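Local coordinates for N-terminal acetyltransferase B complex subunit MDM20 (Candida albicans, PDB 5K04), which serves as the non-catalytic subunit of the NatB N-terminal acetyltransferase complex, probably as a helical scaffold around the catalytic partner, at residues T77-S82 with L96-A101; T379-L384 with E560-I565. All coordinates share one frame; numbering follows the deposited sequence.

How the contacts relate
Contact 1 joins two helices that follow each other closely in the chain, 75-87 and 91-104, whereas contact 2 brings the end of helix 372-383 against the loop segment 560-565, 175 residues intervening. Their centres lie 58 Å apart, on opposite sides of the chain's centre, and they use different helices and a loop. Contact 1 is buried, five of its seven touching residues being so; contact 2 is only partly buried, two of five, with Ile562 exposed. No hydrogen bond crosses either. Contact 1 packs methyls and an aromatic ring over 346 Å², both sides summed; contact 2, over 198 Å², sets Leu384 and Val381 against one sulphur, with Ile562 and Ile565 looser beside them.

Contact 1 of 2, residues T77-S82 with L96-A101; sequences TIEKLS and LVYENA
Ile78 places its CG2 methyl over the centre of the Tyr98 ring, 3.5 Å from CG2 to the ring centroid and only 6° off the ring normal, a CH-pi contact made squarely on one face. With CG1 beside the backbone N (chi1 -68°), CG2 stands anti to that N and comes over the ring; this same methyl also meets Val97 CG1 at 3.6 Å.

The remaining apolar contacts spread from this point. Ile78 CD1 reaches Ala101 CB at 3.7 Å, one turn further along the second helix, while Leu81 crosses Val97 at about a right angle, its CD1 3.7 Å from Val97 CG1. Val97 CG1 therefore packs against both Ile78 and Leu81.

Polar groups border the ring without bonding across the contact. Ser82 OG lies obliquely to the ring, 3.3 Å from Tyr98 CE2, and turns back to its own helix, where the carbonyl oxygens of Ile78 and Glu79 compete for its proton. Glu79 CG and Tyr98 OH are modelled unusually close, perhaps within coordinate error; Ser115 OG hydrogen-bonds to Glu79 OE2 and, weakly, to Tyr98 OH.

The axes of 77-82 and 96-101 approach to 9.2 Å, with their directions 147° apart: a roughly antiparallel pair, a helical hairpin consistent with the TPR clan of this family. Trp116 of helix 109-120 stacks on Tyr98 and Leu112 touches Ala101, while Leu67 and Leu68 of helix 58-69 meet Leu81 and Val97, so both the preceding and the following helix pack against the pair.

Contact 2 of 2, residues T379-L384 with E560-I565; sequences TIVSDL and EKIDCI
Leu384 overlaps the thiol of Cys564 with both its branch tip and its root: CD1 lies 3.4 Å from SG, and CB is 3.7 Å from the same sulphur. CG lies beside the backbone N (chi1 -69°) and is itself 4.2 Å from SG. Leu384 CD1 reaches Ile565 CG1 more loosely, at 4.5 Å.

Val381, three residues earlier and on the last turn of helix 372-383, brings CG1 to 4.1 Å from Cys564 SG. A chi1 of 175° sets that methyl anti to the backbone N, and it also meets Ile562 CD1 at 4.4 Å. The backbones come nearest at Leu384 and Cys564, whose CA atoms are 7.0 Å apart.

Trp414 of helix 409-419 touches both Val381 and Leu384, while Leu418 of that helix touches Leu384 and Ile565, extending the apolar cluster beyond the two segments. Trp556, in the loop that leads to 560-565, also touches Val381.

No hydrogen bond or ion pair crosses the segments, so the loop is fitted to the helix end here by van der Waals contact, with the sulphur as the meeting point of Leu384 and Val381.

Contact 1 of 2, residues T77-S82 with L96-A101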
ATOM      1  N   THR A  77      -9.915  29.499 -17.833  1.00 92.23           N
ATOM      2  CA  THR A  77     -11.164  29.182 -18.515  1.00 92.38           C
ATOM      3  C   THR A  77     -11.049  27.873 -19.289  1.00 87.20           C
ATOM      4  O   THR A  77     -11.981  27.059 -19.290  1.00 84.06           O
ATOM      5  CB  THR A  77     -11.560  30.332 -19.443  1.00 92.20           C
ATOM      6  OG1 THR A  77     -10.711  30.334 -20.595  1.00 97.54           O
ATOM      7  CG2 THR A  77     -11.394  31.652 -18.739  1.00 89.26           C
ATOM      8  N   ILE A  78      -9.906  27.646 -19.942  1.00 80.89           N
ATOM      9  CA  ILE A  78      -9.693  26.395 -20.666  1.00 71.84           C
ATOM     10  C   ILE A  78      -9.746  25.219 -19.705  1.00 73.66           C
ATOM     11  O   ILE A  78     -10.432  24.221 -19.957  1.00 66.04           O
ATOM     12  CB  ILE A  78      -8.358  26.439 -21.428  1.00 69.22           C
ATOM     13  CG1 ILE A  78      -8.432  27.449 -22.575  1.00 68.05           C
ATOM     14  CG2 ILE A  78      -7.988  25.052 -21.943  1.00 70.62           C
ATOM     15  CD1 ILE A  78      -7.079  27.949 -23.048  1.00 68.96           C
ATOM     16  N   GLU A  79      -9.031  25.334 -18.577  1.00 87.38           N
ATOM     17  CA  GLU A  79      -8.999  24.259 -17.588  1.00 89.02           C
ATOM     18  C   GLU A  79     -10.403  23.894 -17.134  1.00 80.70           C
ATOM     19  O   GLU A  79     -10.746  22.711 -17.040  1.00 75.28           O
ATOM     20  CB  GLU A  79      -8.140  24.664 -16.381  1.00 97.24           C
ATOM     21  CG  GLU A  79      -6.633  24.759 -16.648  1.00105.05           C
ATOM     22  CD  GLU A  79      -5.827  25.285 -15.457  1.00108.24           C
ATOM     23  OE1 GLU A  79      -6.436  25.696 -14.444  1.00109.34           O
ATOM     24  OE2 GLU A  79      -4.578  25.286 -15.538  1.00106.04           O
ATOM     25  N   LYS A  80     -11.239  24.899 -16.871  1.00 80.78           N
ATOM     26  CA  LYS A  80     -12.571  24.609 -16.357  1.00 89.07           C
ATOM     27  C   LYS A  80     -13.438  23.960 -17.427  1.00 85.89           C
ATOM     28  O   LYS A  80     -14.074  22.929 -17.176  1.00 84.34           O
ATOM     29  CB  LYS A  80     -13.212  25.880 -15.810  1.00 96.73           C
ATOM     30  CG  LYS A  80     -12.426  26.448 -14.659  1.00106.11           C
ATOM     31  CD  LYS A  80     -13.173  27.547 -13.943  1.00113.70           C
ATOM     32  CE  LYS A  80     -12.422  27.945 -12.676  1.00115.23           C
ATOM     33  NZ  LYS A  80     -13.325  28.630 -11.709  1.00120.24           N
ATOM     34  N   LEU A  81     -13.448  24.524 -18.636  1.00 84.88           N
ATOM     35  CA  LEU A  81     -14.137  23.878 -19.753  1.00 83.62           C
ATOM     36  C   LEU A  81     -13.742  22.408 -19.878  1.00 87.75           C
ATOM     37  O   LEU A  81     -14.594  21.516 -19.799  1.00 90.12           O
ATOM     38  CB  LEU A  81     -13.844  24.612 -21.062  1.00 74.36           C
ATOM     39  CG  LEU A  81     -14.609  25.888 -21.377  1.00 82.02           C
ATOM     40  CD1 LEU A  81     -14.146  26.407 -22.716  1.00 86.57           C
ATOM     41  CD2 LEU A  81     -16.102  25.631 -21.395  1.00 80.54           C
ATOM     42  N   SER A  82     -12.441  22.139 -20.062  1.00 82.68           N
ATOM     43  CA  SER A  82     -11.979  20.758 -20.205  1.00 85.45           C
ATOM     44  C   SER A  82     -12.377  19.928 -18.999  1.00 87.95           C
ATOM     45  O   SER A  82     -12.676  18.735 -19.128  1.00 86.02           O
ATOM     46  CB  SER A  82     -10.462  20.708 -20.396  1.00 77.71           C
ATOM     47  OG  SER A  82      -9.792  21.153 -19.234  1.00 86.85           O
ATOM     48  N   LEU A  96     -10.354  19.119 -26.904  1.00 67.96           N
ATOM     49  CA  LEU A  96     -10.392  20.113 -27.970  1.00 72.91           C
ATOM     50  C   LEU A  96     -10.191  21.542 -27.461  1.00 72.36           C
ATOM     51  O   LEU A  96      -9.732  22.402 -28.221  1.00 65.95           O
ATOM     52  CB  LEU A  96     -11.715  19.989 -28.729  1.00 82.48           C
ATOM     53  CG  LEU A  96     -11.638  20.175 -30.251  1.00 87.62           C
ATOM     54  CD1 LEU A  96     -10.521  19.310 -30.841  1.00 81.20           C
ATOM     55  CD2 LEU A  96     -12.981  19.842 -30.889  1.00 88.13           C
ATOM     56  N   VAL A  97     -10.537  21.827 -26.202  1.00 69.61           N
ATOM     57  CA  VAL A  97     -10.331  23.176 -25.676  1.00 71.89           C
ATOM     58  C   VAL A  97      -8.852  23.531 -25.699  1.00 64.71           C
ATOM     59  O   VAL A  97      -8.460  24.617 -26.139  1.00 61.78           O
ATOM     60  CB  VAL A  97     -10.907  23.301 -24.256  1.00 80.39           C
ATOM     61  CG1 VAL A  97     -11.056  24.773 -23.889  1.00 83.67           C
ATOM     62  CG2 VAL A  97     -12.233  22.602 -24.154  1.00 86.90           C
ATOM     63  N   TYR A  98      -8.008  22.614 -25.216  1.00 67.85           N
ATOM     64  CA  TYR A  98      -6.572  22.862 -25.200  1.00 58.67           C
ATOM     65  C   TYR A  98      -5.994  22.850 -26.612  1.00 56.55           C
ATOM     66  O   TYR A  98      -5.198  23.730 -26.967  1.00 52.16           O
ATOM     67  CB  TYR A  98      -5.881  21.822 -24.327  1.00 58.90           C
ATOM     68  CG  TYR A  98      -5.948  22.058 -22.827  1.00 55.52           C
ATOM     69  CD1 TYR A  98      -5.060  22.920 -22.205  1.00 53.01           C
ATOM     70  CD2 TYR A  98      -6.855  21.369 -22.027  1.00 54.16           C
ATOM     71  CE1 TYR A  98      -5.093  23.121 -20.828  1.00 56.52           C
ATOM     72  CE2 TYR A  98      -6.886  21.556 -20.652  1.00 50.48           C
ATOM     73  CZ  TYR A  98      -6.004  22.439 -20.060  1.00 53.61           C
ATOM     74  OH  TYR A  98      -6.027  22.641 -18.700  1.00 57.29           O
ATOM     75  N   GLU A  99      -6.386  21.860 -27.427  1.00 64.44           N
ATOM     76  CA  GLU A  99      -5.858  21.742 -28.787  1.00 60.60           C
ATOM     77  C   GLU A  99      -6.187  22.974 -29.615  1.00 59.09           C
ATOM     78  O   GLU A  99      -5.350  23.459 -30.386  1.00 53.97           O
ATOM     79  CB  GLU A  99      -6.414  20.495 -29.473  1.00 58.52           C
ATOM     80  CG  GLU A  99      -6.072  19.179 -28.799  1.00 63.76           C
ATOM     81  CD  GLU A  99      -6.646  17.978 -29.533  1.00 61.33           C
ATOM     82  OE1 GLU A  99      -6.396  17.843 -30.748  1.00 62.15           O
ATOM     83  OE2 GLU A  99      -7.361  17.180 -28.896  1.00 60.84           O
ATOM     84  N   ASN A 100      -7.410  23.483 -29.482  1.00 63.48           N
ATOM     85  CA  ASN A 100      -7.781  24.689 -30.209  1.00 61.93           C
ATOM     86  C   ASN A 100      -6.926  25.868 -29.772  1.00 62.84           C
ATOM     87  O   ASN A 100      -6.511  26.685 -30.601  1.00 63.75           O
ATOM     88  CB  ASN A 100      -9.270  24.988 -30.009  1.00 66.71           C
ATOM     89  CG  ASN A 100     -10.176  24.027 -30.783  1.00 65.21           C
ATOM     90  OD1 ASN A 100      -9.765  23.425 -31.776  1.00 61.50           O
ATOM     91  ND2 ASN A 100     -11.413  23.883 -30.322  1.00 68.88           N
ATOM     92  N   ALA A 101      -6.628  25.958 -28.472  1.00 66.57           N
ATOM     93  CA  ALA A 101      -5.812  27.061 -27.970  1.00 65.52           C
ATOM     94  C   ALA A 101      -4.375  26.961 -28.471  1.00 66.31           C
ATOM     95  O   ALA A 101      -3.770  27.968 -28.854  1.00 63.69           O
ATOM     96  CB  ALA A 101      -5.845  27.084 -26.440  1.00 52.00           C
TER

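Contact 2 of 2, residues T379-L384 with E560-I565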
ATOM      1  N   THR A 379       2.865 -22.631  16.879  1.00 47.10           N
ATOM      2  CA  THR A 379       2.035 -23.409  17.788  1.00 42.64           C
ATOM      3  C   THR A 379       0.698 -22.718  18.018  1.00 36.21           C
ATOM      4  O   THR A 379      -0.355 -23.360  17.982  1.00 33.40           O
ATOM      5  CB  THR A 379       2.767 -23.645  19.112  1.00 41.20           C
ATOM      6  OG1 THR A 379       3.978 -24.366  18.865  1.00 36.80           O
ATOM      7  CG2 THR A 379       1.899 -24.476  20.054  1.00 39.29           C
ATOM      8  N   ILE A 380       0.715 -21.398  18.214  1.00 47.84           N
ATOM      9  CA  ILE A 380      -0.534 -20.700  18.488  1.00 45.79           C
ATOM     10  C   ILE A 380      -1.442 -20.743  17.268  1.00 44.28           C
ATOM     11  O   ILE A 380      -2.639 -21.037  17.378  1.00 34.96           O
ATOM     12  CB  ILE A 380      -0.250 -19.261  18.955  1.00 43.41           C
ATOM     13  CG1 ILE A 380       0.253 -19.278  20.400  1.00 42.95           C
ATOM     14  CG2 ILE A 380      -1.488 -18.408  18.852  1.00 41.68           C
ATOM     15  CD1 ILE A 380       0.755 -17.924  20.906  1.00 38.63           C
ATOM     16  N   VAL A 381      -0.879 -20.504  16.078  1.00 44.11           N
ATOM     17  CA  VAL A 381      -1.704 -20.455  14.874  1.00 44.30           C
ATOM     18  C   VAL A 381      -2.335 -21.816  14.601  1.00 45.81           C
ATOM     19  O   VAL A 381      -3.522 -21.910  14.258  1.00 38.14           O
ATOM     20  CB  VAL A 381      -0.875 -19.954  13.678  1.00 45.56           C
ATOM     21  CG1 VAL A 381      -1.694 -20.033  12.422  1.00 46.34           C
ATOM     22  CG2 VAL A 381      -0.420 -18.527  13.921  1.00 37.77           C
ATOM     23  N   SER A 382      -1.560 -22.892  14.780  1.00 47.35           N
ATOM     24  CA  SER A 382      -2.078 -24.243  14.575  1.00 47.50           C
ATOM     25  C   SER A 382      -3.189 -24.581  15.552  1.00 46.56           C
ATOM     26  O   SER A 382      -4.042 -25.425  15.254  1.00 47.48           O
ATOM     27  CB  SER A 382      -0.952 -25.269  14.712  1.00 46.02           C
ATOM     28  OG  SER A 382       0.023 -25.061  13.717  1.00 43.65           O
ATOM     29  N   ASP A 383      -3.197 -23.944  16.724  1.00 49.32           N
ATOM     30  CA  ASP A 383      -4.193 -24.237  17.750  1.00 47.01           C
ATOM     31  C   ASP A 383      -5.502 -23.472  17.550  1.00 45.23           C
ATOM     32  O   ASP A 383      -6.500 -23.818  18.189  1.00 36.41           O
ATOM     33  CB  ASP A 383      -3.608 -23.916  19.128  1.00 47.00           C
ATOM     34  CG  ASP A 383      -4.550 -24.245  20.268  1.00 44.93           C
ATOM     35  OD1 ASP A 383      -4.980 -25.418  20.364  1.00 39.14           O
ATOM     36  OD2 ASP A 383      -4.822 -23.343  21.090  1.00 37.82           O
ATOM     37  N   LEU A 384      -5.525 -22.451  16.681  1.00 42.34           N
ATOM     38  CA  LEU A 384      -6.695 -21.583  16.550  1.00 44.70           C
ATOM     39  C   LEU A 384      -7.848 -22.343  15.913  1.00 50.03           C
ATOM     40  O   LEU A 384      -7.691 -22.943  14.845  1.00 44.69           O
ATOM     41  CB  LEU A 384      -6.346 -20.359  15.718  1.00 43.18           C
ATOM     42  CG  LEU A 384      -5.387 -19.361  16.375  1.00 45.68           C
ATOM     43  CD1 LEU A 384      -4.977 -18.314  15.373  1.00 35.27           C
ATOM     44  CD2 LEU A 384      -6.006 -18.715  17.622  1.00 40.12           C
ATOM     45  N   GLU A 560       3.766 -20.939   7.042  1.00 52.32           N
ATOM     46  CA  GLU A 560       2.929 -21.384   5.940  1.00 51.64           C
ATOM     47  C   GLU A 560       1.517 -20.869   6.187  1.00 47.74           C
ATOM     48  O   GLU A 560       0.916 -21.167   7.228  1.00 34.45           O
ATOM     49  CB  GLU A 560       2.939 -22.906   5.816  1.00 54.44           C
ATOM     50  CG  GLU A 560       2.199 -23.398   4.591  1.00 66.53           C
ATOM     51  CD  GLU A 560       1.779 -24.855   4.693  1.00 81.38           C
ATOM     52  OE1 GLU A 560       2.382 -25.611   5.492  1.00 85.59           O
ATOM     53  OE2 GLU A 560       0.827 -25.243   3.977  1.00 81.88           O
ATOM     54  N   LYS A 561       0.996 -20.083   5.240  1.00 56.48           N
ATOM     55  CA  LYS A 561      -0.363 -19.566   5.361  1.00 57.28           C
ATOM     56  C   LYS A 561      -1.383 -20.687   5.214  1.00 56.69           C
ATOM     57  O   LYS A 561      -1.376 -21.435   4.232  1.00 52.11           O
ATOM     58  CB  LYS A 561      -0.635 -18.483   4.324  1.00 57.08           C
ATOM     59  CG  LYS A 561      -2.046 -17.905   4.431  1.00 61.43           C
ATOM     60  CD  LYS A 561      -2.106 -16.492   3.885  1.00 61.02           C
ATOM     61  CE  LYS A 561      -3.486 -15.872   4.100  1.00 71.44           C
ATOM     62  NZ  LYS A 561      -3.457 -14.377   3.926  1.00 74.94           N
ATOM     63  N   ILE A 562      -2.249 -20.809   6.215  1.00 62.53           N
ATOM     64  CA  ILE A 562      -3.332 -21.777   6.239  1.00 53.61           C
ATOM     65  C   ILE A 562      -4.627 -21.016   6.463  1.00 56.27           C
ATOM     66  O   ILE A 562      -4.629 -19.827   6.795  1.00 44.60           O
ATOM     67  CB  ILE A 562      -3.158 -22.841   7.339  1.00 50.59           C
ATOM     68  CG1 ILE A 562      -3.125 -22.189   8.722  1.00 43.34           C
ATOM     69  CG2 ILE A 562      -1.905 -23.663   7.115  1.00 53.86           C
ATOM     70  CD1 ILE A 562      -3.253 -23.184   9.833  1.00 39.73           C
ATOM     71  N   ASP A 563      -5.735 -21.731   6.292  1.00 61.94           N
ATOM     72  CA  ASP A 563      -7.052 -21.195   6.610  1.00 55.95           C
ATOM     73  C   ASP A 563      -7.169 -21.031   8.119  1.00 50.58           C
ATOM     74  O   ASP A 563      -7.134 -22.012   8.867  1.00 43.89           O
ATOM     75  CB  ASP A 563      -8.146 -22.104   6.056  1.00 56.90           C
ATOM     76  CG  ASP A 563      -8.243 -22.043   4.527  1.00 57.92           C
ATOM     77  OD1 ASP A 563      -7.636 -21.137   3.908  1.00 53.28           O
ATOM     78  OD2 ASP A 563      -8.930 -22.900   3.943  1.00 60.87           O
ATOM     79  N   CYS A 564      -7.265 -19.782   8.557  1.00 48.92           N
ATOM     80  CA  CYS A 564      -7.371 -19.422   9.961  1.00 57.78           C
ATOM     81  C   CYS A 564      -8.439 -18.340  10.053  1.00 58.43           C
ATOM     82  O   CYS A 564      -9.095 -18.006   9.059  1.00 51.93           O
ATOM     83  CB  CYS A 564      -6.010 -18.959  10.529  1.00 34.59           C
ATOM     84  SG  CYS A 564      -5.734 -19.332  12.197  1.00 25.31           S
ATOM     85  N   ILE A 565      -8.607 -17.794  11.259  1.00 53.88           N
ATOM     86  CA  ILE A 565      -9.471 -16.642  11.435  1.00 49.00           C
ATOM     87  C   ILE A 565      -8.961 -15.459  10.603  1.00 47.02           C
ATOM     88  O   ILE A 565      -7.765 -15.325  10.307  1.00 38.33           O
ATOM     89  CB  ILE A 565      -9.566 -16.255  12.921  1.00 57.13           C
ATOM     90  CG1 ILE A 565      -8.193 -15.856  13.440  1.00 59.91           C
ATOM     91  CG2 ILE A 565     -10.123 -17.398  13.760  1.00 53.33           C
ATOM     92  CD1 ILE A 565      -8.265 -14.859  14.523  1.00 64.53           C
TER